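Local coordinates for protein probable glucarate dehydratase (Mycobacterium smegmatis str. MC2 155, PDB 3VDG) that probably catalyses the dehydration of glucarate, as an enolase-superfamily lyase whose metal site here holds a sodium ion, at residues A[59-64]-A[137-142]; A[70-75]-A[143-148]; A[168-173]-A[368-373]; A[211-216]-A[239-244]. All blocks are in the same frame, centred on the assembly; numbering follows the deposited sequence. Where two conformers were deposited one is given.

Interaction 1: residues A[59-64]-A[137-142]; sequences AVIQLD and SPFEVA
Ile61 buries the most surface in this contact, and its two branches reach different helix residues. CD1 approaches the pyrrolidine ring of Pro138, 3.7 Å from Pro138 CB. The methyl CG2 instead heads for the aromatic ring of Phe139, lying obliquely 4.1 Å from Phe139 CE1. The first torsion makes this split: CG1 stands anti to the carbonyl carbon (chi1 -79°), which leaves CG2 anti to the backbone N.

Leu63, two residues further along the same strand, meets the next turn of the helix. Leu63 CB rests on Ala142 CB at 3.6 Å, the tightest approach between the two segments. One methyl, CD1, comes in at the edge of the Phe139 ring, near its plane, 4.2 Å from Phe139 CD1. The other, CD2, lies 4.0 Å from Ala142 CB.

Phe139 thus bridges Ile61 and Leu63, and its ring also touches Leu85, Ala88 and Ile92 of helix 79-92. No hydrogen bond crosses between the two segments, and every residue that touches is buried. The segment axes pass 8.5 Å apart and cross at -48°; the small side chain of Ala142 lets Leu63 CB come against it. A helix packed this way on one face of a three-stranded antiparallel sheet is characteristic of the N-terminal capping domain of the enolase superfamily.

Interaction 2: residues A[70-75]-A[143-148]; sequences TGLGET and CLDVQG
Asp145 supplies the polar part of the contact: its OD2 accepts a hydrogen bond from the backbone N of Leu72 at 2.9 Å. The bond is moderately bent, with an angle of 144° at the hydrogen, and uses the anti lone pair of OD2, the one directed away from OD1. With CG anti to the residue's own backbone N (chi1 -174°), Asp145 brings OD2 to the peptide N-H of Leu72. The Leu72 side chain runs alongside the carboxylate and points the same way, its CB 3.7 Å from Asp145 OD2. Within its sheet, strand 70-75 pairs with strand 55-65 through Gly71, Gly73 and Thr75, so the N-H of Leu72 belongs to the other edge. The second oxygen, OD1, is engaged by Leu401 N and Gln149 NE2, and Gln149 NE2 also reaches Thr70 O.

The van der Waals contacts centre on Gly71. Val146 places its CG2 methyl against the peptide backbone there, 3.4 Å from Gly71 N and 3.5 Å from Gly71 CA. Because glycine carries no side chain, the main chains come close, with Gly71 CA and Val146 CA 4.9 Å apart. The segment axes approach to 6.2 Å and run 146° apart, nearer antiparallel than parallel.

Taken together, the buried carboxylate is held by neutral N-H donors on both oxygens. That pattern is consistent with an ionised Asp145 stabilised by amide groups, which ties the helix directly to the strand's peptide backbone and, through Leu401, to a loop.

Interaction 3: residues A[168-173]-A[368-373]; sequences PFSAYL and ACDTHW. With ACT (acetate ion), chain E.
Cys369 is gripped through both of its peptide polar atoms. Its N donates to Pro168 O at 2.9 Å (159° at the hydrogen), and its O accepts from Ser170 N, also at 2.9 Å. These two bonds flank Phe169 and make a single beta bridge. A water joins the two segments further on, donating to Ser170 O and Thr371 O and accepting from Tyr172 N. Ser170 OG lies 3.2 Å from Asp370 OD1, a weak interaction at most; the stronger partners of that carboxylate are Lys214 and Arg242.

His372 NE2 donates to ACT O at 2.9 Å, the acetate, probably from the crystallisation liquor, lying at the ring's edge; ND1 is hydrogen-bonded to Ser344 OG. With CG anti to its backbone N (chi1 -157°), Tyr172 meets this imidazole obliquely, planes at 58°, its CD2 over one face, offset toward the rim. Tyr172 OH is hydrogen-bonded to Lys216 NZ and lies 3.9 Å from ACT CH3, so both rings border the acetate.

The Phe169 ring has Asp370 O at its edge and Cys369 CB 3.6 Å from Phe169 CD1. Cys369 SG makes a long sulfur-aromatic contact, 5.0 Å from that ring's centroid.

Phe169 also packs on Leu352 and Val356 of helix 349-360. Ala171 and Leu173 join strand 166-174 to segment 211-216 and lean on helix 194-208; loop segment 368-373 is bridged to the same strand, the barrel's first, at Phe169.

Interaction 4: residues A[211-216]-A[239-244]; sequences SAIKLK and HPLRLD. With NA (sodium ion), chain C.
The imidazole of His239 meets the start of the other segment obliquely, its CD2 3.5 Å from Ser211 C and 3.8 Å from Ile213 CG1. The guanidinium of Arg242 has only a loose oblique neighbour here, Ala212 CB; its firmer partners are Ala368 O, Asp370 and Glu266. The carboxylate of Asp244 is approached from above its plane: Lys216 NZ stands 56° out of that plane and donates to Asp244 OD2 at 2.6 Å in a salt bridge. Lys216 reaches it because its chain bends at chi2 (98°) and chi3. Lys214 stays extended; its NZ bonds only weakly to Asp244 OD2, at 3.3 Å, and is held chiefly by Asp370 OD2, with Glu269 a further salt-bridge partner.

Between these ends run two parallel strands, 18° apart, bonded alternately by Ile213 N to Pro240 O, Arg242 N to Ile213 O, Leu215 N to Arg242 O and Asp244 N to Leu215 O. With helix 222-235 they form a beta-alpha-beta unit of the enolase-superfamily barrel, and Lys214 and Lys216 fit the Lys-X-Lys motif of its second strand.

Asp244 OD2 also binds the sodium ion at 2.4 Å, with Glu269, Asn292 and two waters completing the site, probably the family's magnesium position. One of those waters accepts from Lys214 NZ. On the opposite sheet face Leu215 and Leu243 lie side by side, Leu215 CD2 4.0 Å from Leu243 CD1, while Leu241 CD2 touches Ile213 CB.

How the interactions relate
From the N terminus, strand 55-65 opens interaction 1 and strand 70-75 opens interaction 2 before either closes on helix 131-151. The two loops therefore cross, and successive turns of one helix pack on neighbouring strands of the capping sheet; Leu63 N to Gly71 O joins the contacts directly. Strand 166-174 then opens interaction 3, which closes about 195 residues later, at segment 368-373. Interaction 4 is nested inside that loop, and touches interaction 3 through Ala171 O with Lys214 N and Ala368 O with Arg242 NH2. Interactions 1 and 2 join helix to sheet in the capping domain; 3 and 4 belong to the barrel; the centres of 1 and 4 lie about 31 Å apart.

Interaction 1: residues A[59-64]-A[137-142]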
# COMPACT_ATOMS: atom_id res chain seq x y z
N ALA A 59 -0.26 6.19 -26.18
CA ALA A 59 1.12 5.79 -26.46
C ALA A 59 1.29 4.38 -25.91
O ALA A 59 0.92 4.09 -24.78
CB ALA A 59 2.11 6.75 -25.81
N VAL A 60 1.80 3.49 -26.75
CA VAL A 60 2.09 2.11 -26.36
C VAL A 60 3.56 2.02 -25.98
O VAL A 60 4.44 2.47 -26.74
CB VAL A 60 1.80 1.15 -27.51
CG1 VAL A 60 2.36 -0.25 -27.21
CG2 VAL A 60 0.29 1.10 -27.78
N ILE A 61 3.82 1.48 -24.79
CA ILE A 61 5.17 1.23 -24.32
C ILE A 61 5.49 -0.24 -24.49
O ILE A 61 4.75 -1.09 -24.02
CB ILE A 61 5.39 1.62 -22.83
CG1 ILE A 61 5.59 3.13 -22.67
CG2 ILE A 61 6.66 0.97 -22.28
CD1 ILE A 61 4.35 3.94 -22.92
N GLN A 62 6.59 -0.52 -25.18
CA GLN A 62 7.13 -1.88 -25.24
C GLN A 62 8.46 -1.79 -24.50
O GLN A 62 9.38 -1.08 -24.93
CB GLN A 62 7.32 -2.33 -26.69
CG GLN A 62 6.05 -2.86 -27.34
CD GLN A 62 6.19 -3.02 -28.85
OE1 GLN A 62 6.43 -2.05 -29.56
NE2 GLN A 62 6.03 -4.25 -29.33
N LEU A 63 8.54 -2.45 -23.35
CA LEU A 63 9.70 -2.30 -22.49
C LEU A 63 10.54 -3.56 -22.69
O LEU A 63 10.10 -4.66 -22.36
CB LEU A 63 9.26 -2.16 -21.02
CG LEU A 63 10.41 -2.02 -20.03
CD1 LEU A 63 11.06 -0.66 -20.21
CD2 LEU A 63 9.95 -2.18 -18.58
N ASP A 64 11.74 -3.38 -23.24
CA ASP A 64 12.61 -4.50 -23.63
C ASP A 64 13.66 -4.81 -22.56
O ASP A 64 14.17 -3.90 -21.90
CB ASP A 64 13.29 -4.15 -24.95
CG ASP A 64 12.28 -3.94 -26.08
OD1 ASP A 64 11.34 -4.76 -26.19
OD2 ASP A 64 12.42 -2.96 -26.84
N SER A 137 3.83 5.48 -14.51
CA SER A 137 2.79 4.47 -14.66
C SER A 137 3.00 3.41 -15.77
O SER A 137 3.04 2.21 -15.47
CB SER A 137 1.42 5.16 -14.84
OG SER A 137 0.42 4.18 -14.99
N PRO A 138 3.10 3.82 -17.05
CA PRO A 138 3.21 2.80 -18.10
C PRO A 138 4.47 1.93 -17.99
O PRO A 138 4.46 0.75 -18.38
CB PRO A 138 3.27 3.62 -19.40
CG PRO A 138 3.78 4.96 -18.98
CD PRO A 138 3.14 5.19 -17.61
N PHE A 139 5.55 2.50 -17.47
CA PHE A 139 6.76 1.71 -17.28
C PHE A 139 6.59 0.72 -16.15
O PHE A 139 7.07 -0.42 -16.23
CB PHE A 139 7.98 2.60 -17.04
CG PHE A 139 8.31 3.45 -18.22
CD1 PHE A 139 8.94 2.89 -19.34
CD2 PHE A 139 7.96 4.79 -18.25
CE1 PHE A 139 9.22 3.66 -20.46
CE2 PHE A 139 8.25 5.57 -19.37
CZ PHE A 139 8.88 5.00 -20.47
N GLU A 140 5.89 1.14 -15.10
CA GLU A 140 5.61 0.24 -13.98
C GLU A 140 4.72 -0.90 -14.43
O GLU A 140 4.92 -2.05 -14.05
CB GLU A 140 4.92 1.01 -12.84
CG GLU A 140 4.83 0.24 -11.54
CD GLU A 140 3.45 -0.39 -11.29
OE1 GLU A 140 2.59 -0.41 -12.21
OE2 GLU A 140 3.23 -0.87 -10.15
N VAL A 141 3.72 -0.61 -15.25
CA VAL A 141 2.81 -1.67 -15.73
C VAL A 141 3.61 -2.65 -16.60
O VAL A 141 3.49 -3.86 -16.45
CB VAL A 141 1.61 -1.10 -16.51
CG1 VAL A 141 0.86 -2.21 -17.25
CG2 VAL A 141 0.64 -0.39 -15.55
N ALA A 142 4.44 -2.12 -17.49
CA ALA A 142 5.30 -2.95 -18.33
C ALA A 142 6.28 -3.79 -17.49
O ALA A 142 6.59 -4.96 -17.83
CB ALA A 142 6.05 -2.10 -19.36

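Interaction 2: residues A[70-75]-A[143-148]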
# COMPACT_ATOMS: atom_id res chain seq x y z
N THR A 70 9.48 -8.83 -23.37
CA THR A 70 9.02 -7.44 -23.57
C THR A 70 7.76 -7.22 -22.75
O THR A 70 6.84 -8.03 -22.81
CB THR A 70 8.74 -7.14 -25.06
OG1 THR A 70 9.98 -7.16 -25.78
CG2 THR A 70 8.08 -5.77 -25.25
N GLY A 71 7.72 -6.13 -21.99
CA GLY A 71 6.53 -5.79 -21.19
C GLY A 71 5.75 -4.66 -21.88
O GLY A 71 6.32 -3.83 -22.59
N LEU A 72 4.44 -4.61 -21.63
CA LEU A 72 3.58 -3.63 -22.29
C LEU A 72 2.99 -2.68 -21.25
O LEU A 72 2.64 -3.10 -20.15
CB LEU A 72 2.42 -4.34 -23.02
CG LEU A 72 2.84 -5.37 -24.08
CD1 LEU A 72 1.60 -6.01 -24.72
CD2 LEU A 72 3.73 -4.67 -25.09
N GLY A 73 2.88 -1.41 -21.64
CA GLY A 73 2.18 -0.40 -20.84
C GLY A 73 1.46 0.50 -21.84
O GLY A 73 1.75 0.46 -23.04
N GLU A 74 0.55 1.34 -21.34
CA GLU A 74 -0.23 2.22 -22.22
C GLU A 74 -0.54 3.48 -21.45
O GLU A 74 -0.84 3.44 -20.25
CB GLU A 74 -1.55 1.53 -22.63
CG GLU A 74 -2.44 2.37 -23.54
CD GLU A 74 -3.81 1.74 -23.77
OE1 GLU A 74 -3.93 0.49 -23.75
OE2 GLU A 74 -4.79 2.49 -23.98
N THR A 75 -0.45 4.62 -22.14
CA THR A 75 -0.63 5.90 -21.48
C THR A 75 -1.14 6.93 -22.49
O THR A 75 -1.49 6.57 -23.63
CB THR A 75 0.72 6.34 -20.85
OG1 THR A 75 0.57 7.58 -20.15
CG2 THR A 75 1.77 6.49 -21.93
N CYS A 143 6.80 -3.22 -16.40
CA CYS A 143 7.68 -3.98 -15.50
C CYS A 143 6.95 -5.15 -14.86
O CYS A 143 7.48 -6.27 -14.79
CB CYS A 143 8.26 -3.10 -14.38
SG CYS A 143 9.66 -2.06 -14.89
N LEU A 144 5.73 -4.91 -14.39
CA LEU A 144 4.94 -6.00 -13.79
C LEU A 144 4.64 -7.08 -14.83
O LEU A 144 4.58 -8.27 -14.52
CB LEU A 144 3.64 -5.46 -13.20
CG LEU A 144 3.83 -4.57 -11.96
CD1 LEU A 144 2.48 -4.04 -11.48
CD2 LEU A 144 4.49 -5.34 -10.84
N ASP A 145 4.36 -6.65 -16.06
CA ASP A 145 4.12 -7.59 -17.16
C ASP A 145 5.36 -8.50 -17.31
O ASP A 145 5.24 -9.72 -17.37
CB ASP A 145 3.79 -6.81 -18.45
CG ASP A 145 3.37 -7.69 -19.63
OD1 ASP A 145 3.06 -8.90 -19.47
OD2 ASP A 145 3.34 -7.15 -20.77
N VAL A 146 6.56 -7.92 -17.37
CA VAL A 146 7.78 -8.73 -17.43
C VAL A 146 7.95 -9.61 -16.19
O VAL A 146 8.23 -10.80 -16.29
CB VAL A 146 9.06 -7.89 -17.67
CG1 VAL A 146 10.29 -8.81 -17.78
CG2 VAL A 146 8.93 -7.08 -18.97
N GLN A 147 7.72 -9.04 -15.00
CA GLN A 147 7.82 -9.86 -13.78
C GLN A 147 6.94 -11.09 -13.92
O GLN A 147 7.36 -12.20 -13.59
CB GLN A 147 7.37 -9.06 -12.56
CG GLN A 147 8.34 -7.96 -12.14
CD GLN A 147 7.85 -7.22 -10.92
OE1 GLN A 147 7.14 -7.78 -10.11
NE2 GLN A 147 8.25 -5.96 -10.78
N GLY A 148 5.70 -10.89 -14.37
CA GLY A 148 4.75 -12.01 -14.50
C GLY A 148 5.24 -13.01 -15.52
O GLY A 148 5.18 -14.22 -15.31

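Interaction 3: residues A[168-173]-A[368-373]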
# COMPACT_ATOMS: atom_id res chain seq x y z
N PRO A 168 -16.50 -6.53 -12.92
CA PRO A 168 -17.68 -5.89 -13.51
C PRO A 168 -17.40 -4.45 -13.93
O PRO A 168 -16.69 -3.72 -13.23
CB PRO A 168 -18.72 -5.95 -12.37
CG PRO A 168 -17.91 -6.02 -11.13
CD PRO A 168 -16.66 -6.79 -11.48
N PHE A 169 -17.94 -4.06 -15.08
CA PHE A 169 -17.78 -2.71 -15.60
C PHE A 169 -19.15 -2.07 -15.79
O PHE A 169 -20.19 -2.76 -15.82
CB PHE A 169 -17.05 -2.72 -16.93
CG PHE A 169 -15.58 -3.02 -16.81
CD1 PHE A 169 -14.65 -1.99 -16.82
CD2 PHE A 169 -15.14 -4.33 -16.68
CE1 PHE A 169 -13.28 -2.25 -16.70
CE2 PHE A 169 -13.78 -4.60 -16.56
CZ PHE A 169 -12.85 -3.57 -16.56
N SER A 170 -19.16 -0.74 -15.90
CA SER A 170 -20.41 -0.01 -16.13
C SER A 170 -20.58 0.37 -17.60
O SER A 170 -19.62 0.36 -18.36
CB SER A 170 -20.45 1.25 -15.27
OG SER A 170 -19.36 2.09 -15.60
N ALA A 171 -21.82 0.67 -17.98
CA ALA A 171 -22.14 1.24 -19.28
C ALA A 171 -21.89 2.75 -19.17
O ALA A 171 -22.53 3.42 -18.35
CB ALA A 171 -23.63 0.99 -19.57
N TYR A 172 -20.97 3.28 -19.96
CA TYR A 172 -20.59 4.69 -19.86
C TYR A 172 -21.32 5.47 -20.96
O TYR A 172 -20.88 5.49 -22.10
CB TYR A 172 -19.06 4.81 -20.04
CG TYR A 172 -18.45 6.07 -19.44
CD1 TYR A 172 -19.20 7.23 -19.29
CD2 TYR A 172 -17.11 6.09 -19.05
CE1 TYR A 172 -18.64 8.38 -18.75
CE2 TYR A 172 -16.54 7.23 -18.50
CZ TYR A 172 -17.31 8.38 -18.36
OH TYR A 172 -16.75 9.51 -17.81
N LEU A 173 -22.46 6.08 -20.60
CA LEU A 173 -23.33 6.79 -21.55
C LEU A 173 -22.93 8.27 -21.72
O LEU A 173 -22.52 8.92 -20.76
CB LEU A 173 -24.79 6.73 -21.04
CG LEU A 173 -25.34 5.35 -20.66
CD1 LEU A 173 -26.83 5.39 -20.34
CD2 LEU A 173 -25.06 4.33 -21.76
N ALA A 368 -18.70 -1.24 -9.85
CA ALA A 368 -18.34 -1.57 -11.22
C ALA A 368 -17.35 -0.52 -11.73
O ALA A 368 -17.52 0.66 -11.44
CB ALA A 368 -19.60 -1.61 -12.08
N CYS A 369 -16.33 -0.92 -12.49
CA CYS A 369 -15.35 0.03 -13.06
C CYS A 369 -15.89 0.74 -14.30
O CYS A 369 -16.56 0.14 -15.13
CB CYS A 369 -14.06 -0.70 -13.47
SG CYS A 369 -13.18 -1.50 -12.10
N ASP A 370 -15.56 2.02 -14.45
CA ASP A 370 -15.81 2.71 -15.72
C ASP A 370 -14.92 2.15 -16.83
O ASP A 370 -13.79 1.75 -16.59
CB ASP A 370 -15.49 4.20 -15.57
CG ASP A 370 -16.49 4.95 -14.66
OD1 ASP A 370 -17.55 4.38 -14.33
OD2 ASP A 370 -16.21 6.11 -14.31
N THR A 371 -15.43 2.14 -18.06
CA THR A 371 -14.58 1.91 -19.23
C THR A 371 -15.21 2.62 -20.42
O THR A 371 -16.43 2.77 -20.48
CB THR A 371 -14.42 0.42 -19.56
OG1 THR A 371 -13.60 0.26 -20.73
CG2 THR A 371 -15.79 -0.23 -19.82
N HIS A 372 -14.37 3.08 -21.34
CA HIS A 372 -14.82 3.68 -22.60
C HIS A 372 -14.85 2.62 -23.68
O HIS A 372 -15.07 2.92 -24.85
CB HIS A 372 -13.86 4.77 -23.04
CG HIS A 372 -13.99 6.05 -22.26
ND1 HIS A 372 -13.70 6.14 -20.94
CD2 HIS A 372 -14.41 7.32 -22.65
CE1 HIS A 372 -13.91 7.40 -20.52
NE2 HIS A 372 -14.34 8.12 -21.56
N TRP A 373 -14.66 1.36 -23.30
CA TRP A 373 -14.58 0.27 -24.30
C TRP A 373 -15.60 0.26 -25.44
O TRP A 373 -15.23 0.06 -26.59
CB TRP A 373 -14.59 -1.08 -23.60
CG TRP A 373 -13.97 -2.17 -24.44
CD1 TRP A 373 -14.60 -3.25 -25.04
CD2 TRP A 373 -12.54 -2.32 -24.78
NE1 TRP A 373 -13.70 -4.04 -25.72
CE2 TRP A 373 -12.45 -3.54 -25.60
CE3 TRP A 373 -11.39 -1.61 -24.49
CZ2 TRP A 373 -11.24 -4.00 -26.09
CZ3 TRP A 373 -10.17 -2.08 -25.01
CH2 TRP A 373 -10.10 -3.25 -25.79
C ACT E . -14.71 12.06 -21.14
O ACT E . -14.31 10.98 -21.63
OXT ACT E . -15.08 13.01 -21.87
CH3 ACT E . -14.76 12.25 -19.65
O HOH W 1 -18.90 1.40 -20.85

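Interaction 4: residues A[211-216]-A[239-244]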
# COMPACT_ATOMS: atom_id res chain seq x y z
N SER A 211 -24.03 -4.16 -15.82
CA SER A 211 -25.00 -4.23 -14.72
C SER A 211 -25.15 -2.91 -13.97
O SER A 211 -25.92 -2.84 -13.01
CB SER A 211 -24.53 -5.26 -13.70
OG SER A 211 -23.37 -4.77 -13.03
N ALA A 212 -24.34 -1.91 -14.34
CA ALA A 212 -24.37 -0.58 -13.69
C ALA A 212 -24.24 0.45 -14.81
O ALA A 212 -23.68 0.14 -15.88
CB ALA A 212 -23.24 -0.41 -12.68
N ILE A 213 -24.75 1.65 -14.60
CA ILE A 213 -24.83 2.61 -15.70
C ILE A 213 -24.36 3.98 -15.23
O ILE A 213 -24.73 4.44 -14.14
CB ILE A 213 -26.28 2.75 -16.21
CG1 ILE A 213 -26.85 1.40 -16.67
CG2 ILE A 213 -26.35 3.77 -17.33
CD1 ILE A 213 -28.32 1.47 -17.07
N LYS A 214 -23.53 4.63 -16.03
CA LYS A 214 -23.09 5.96 -15.67
C LYS A 214 -23.45 6.92 -16.79
O LYS A 214 -23.29 6.59 -17.95
CB LYS A 214 -21.56 5.96 -15.50
CG LYS A 214 -20.97 7.37 -15.42
CD LYS A 214 -19.45 7.33 -15.26
CE LYS A 214 -18.88 8.73 -15.07
NZ LYS A 214 -17.44 8.70 -14.71
N LEU A 215 -23.90 8.13 -16.43
CA LEU A 215 -24.17 9.17 -17.44
C LEU A 215 -23.18 10.34 -17.30
O LEU A 215 -23.02 10.92 -16.21
CB LEU A 215 -25.62 9.69 -17.32
CG LEU A 215 -26.03 10.85 -18.25
CD1 LEU A 215 -25.97 10.40 -19.70
CD2 LEU A 215 -27.42 11.39 -17.91
N LYS A 216 -22.53 10.69 -18.40
CA LYS A 216 -21.68 11.88 -18.46
C LYS A 216 -22.62 13.08 -18.65
O LYS A 216 -23.28 13.21 -19.69
CB LYS A 216 -20.71 11.80 -19.64
CG LYS A 216 -19.81 13.03 -19.78
CD LYS A 216 -18.43 12.80 -19.17
CE LYS A 216 -18.50 12.46 -17.68
NZ LYS A 216 -17.12 12.31 -17.12
N HIS A 239 -30.52 -1.63 -12.20
CA HIS A 239 -29.17 -1.14 -12.48
C HIS A 239 -28.76 -0.00 -11.58
O HIS A 239 -29.44 1.01 -11.51
CB HIS A 239 -29.05 -0.70 -13.92
CG HIS A 239 -28.95 -1.85 -14.90
ND1 HIS A 239 -29.90 -2.80 -15.00
CD2 HIS A 239 -27.97 -2.17 -15.83
CE1 HIS A 239 -29.55 -3.69 -15.95
NE2 HIS A 239 -28.37 -3.31 -16.46
N PRO A 240 -27.62 -0.15 -10.88
CA PRO A 240 -27.10 1.03 -10.20
C PRO A 240 -26.77 2.14 -11.22
O PRO A 240 -26.35 1.83 -12.35
CB PRO A 240 -25.81 0.51 -9.53
CG PRO A 240 -26.06 -0.96 -9.35
CD PRO A 240 -26.82 -1.36 -10.59
N LEU A 241 -26.99 3.39 -10.82
CA LEU A 241 -26.84 4.56 -11.71
C LEU A 241 -25.89 5.57 -11.10
O LEU A 241 -25.87 5.77 -9.88
CB LEU A 241 -28.20 5.25 -11.94
CG LEU A 241 -29.33 4.42 -12.56
CD1 LEU A 241 -30.58 5.27 -12.68
CD2 LEU A 241 -28.94 3.88 -13.93
N ARG A 242 -25.12 6.23 -11.94
CA ARG A 242 -24.23 7.28 -11.48
C ARG A 242 -24.32 8.43 -12.44
O ARG A 242 -24.57 8.23 -13.62
CB ARG A 242 -22.78 6.79 -11.51
CG ARG A 242 -22.54 5.51 -10.76
CD ARG A 242 -21.37 4.82 -11.41
NE ARG A 242 -21.10 3.54 -10.78
CZ ARG A 242 -20.09 2.75 -11.11
NH1 ARG A 242 -19.24 3.10 -12.07
NH2 ARG A 242 -19.94 1.61 -10.46
N LEU A 243 -24.11 9.63 -11.93
CA LEU A 243 -24.15 10.82 -12.77
C LEU A 243 -22.88 11.62 -12.49
O LEU A 243 -22.46 11.74 -11.34
CB LEU A 243 -25.40 11.65 -12.41
CG LEU A 243 -25.60 13.02 -13.07
CD1 LEU A 243 -25.67 12.88 -14.59
CD2 LEU A 243 -26.89 13.65 -12.52
N ASP A 244 -22.29 12.16 -13.55
CA ASP A 244 -21.01 12.86 -13.44
C ASP A 244 -20.99 14.08 -14.34
O ASP A 244 -20.79 13.96 -15.55
CB ASP A 244 -19.90 11.89 -13.86
CG ASP A 244 -18.54 12.57 -13.96
OD1 ASP A 244 -18.34 13.70 -13.43
OD2 ASP A 244 -17.65 11.95 -14.57
NA NA C . -15.86 11.03 -13.18
O HOH W 2 -15.13 10.38 -15.26
O HOH W 3 -15.61 13.36 -12.86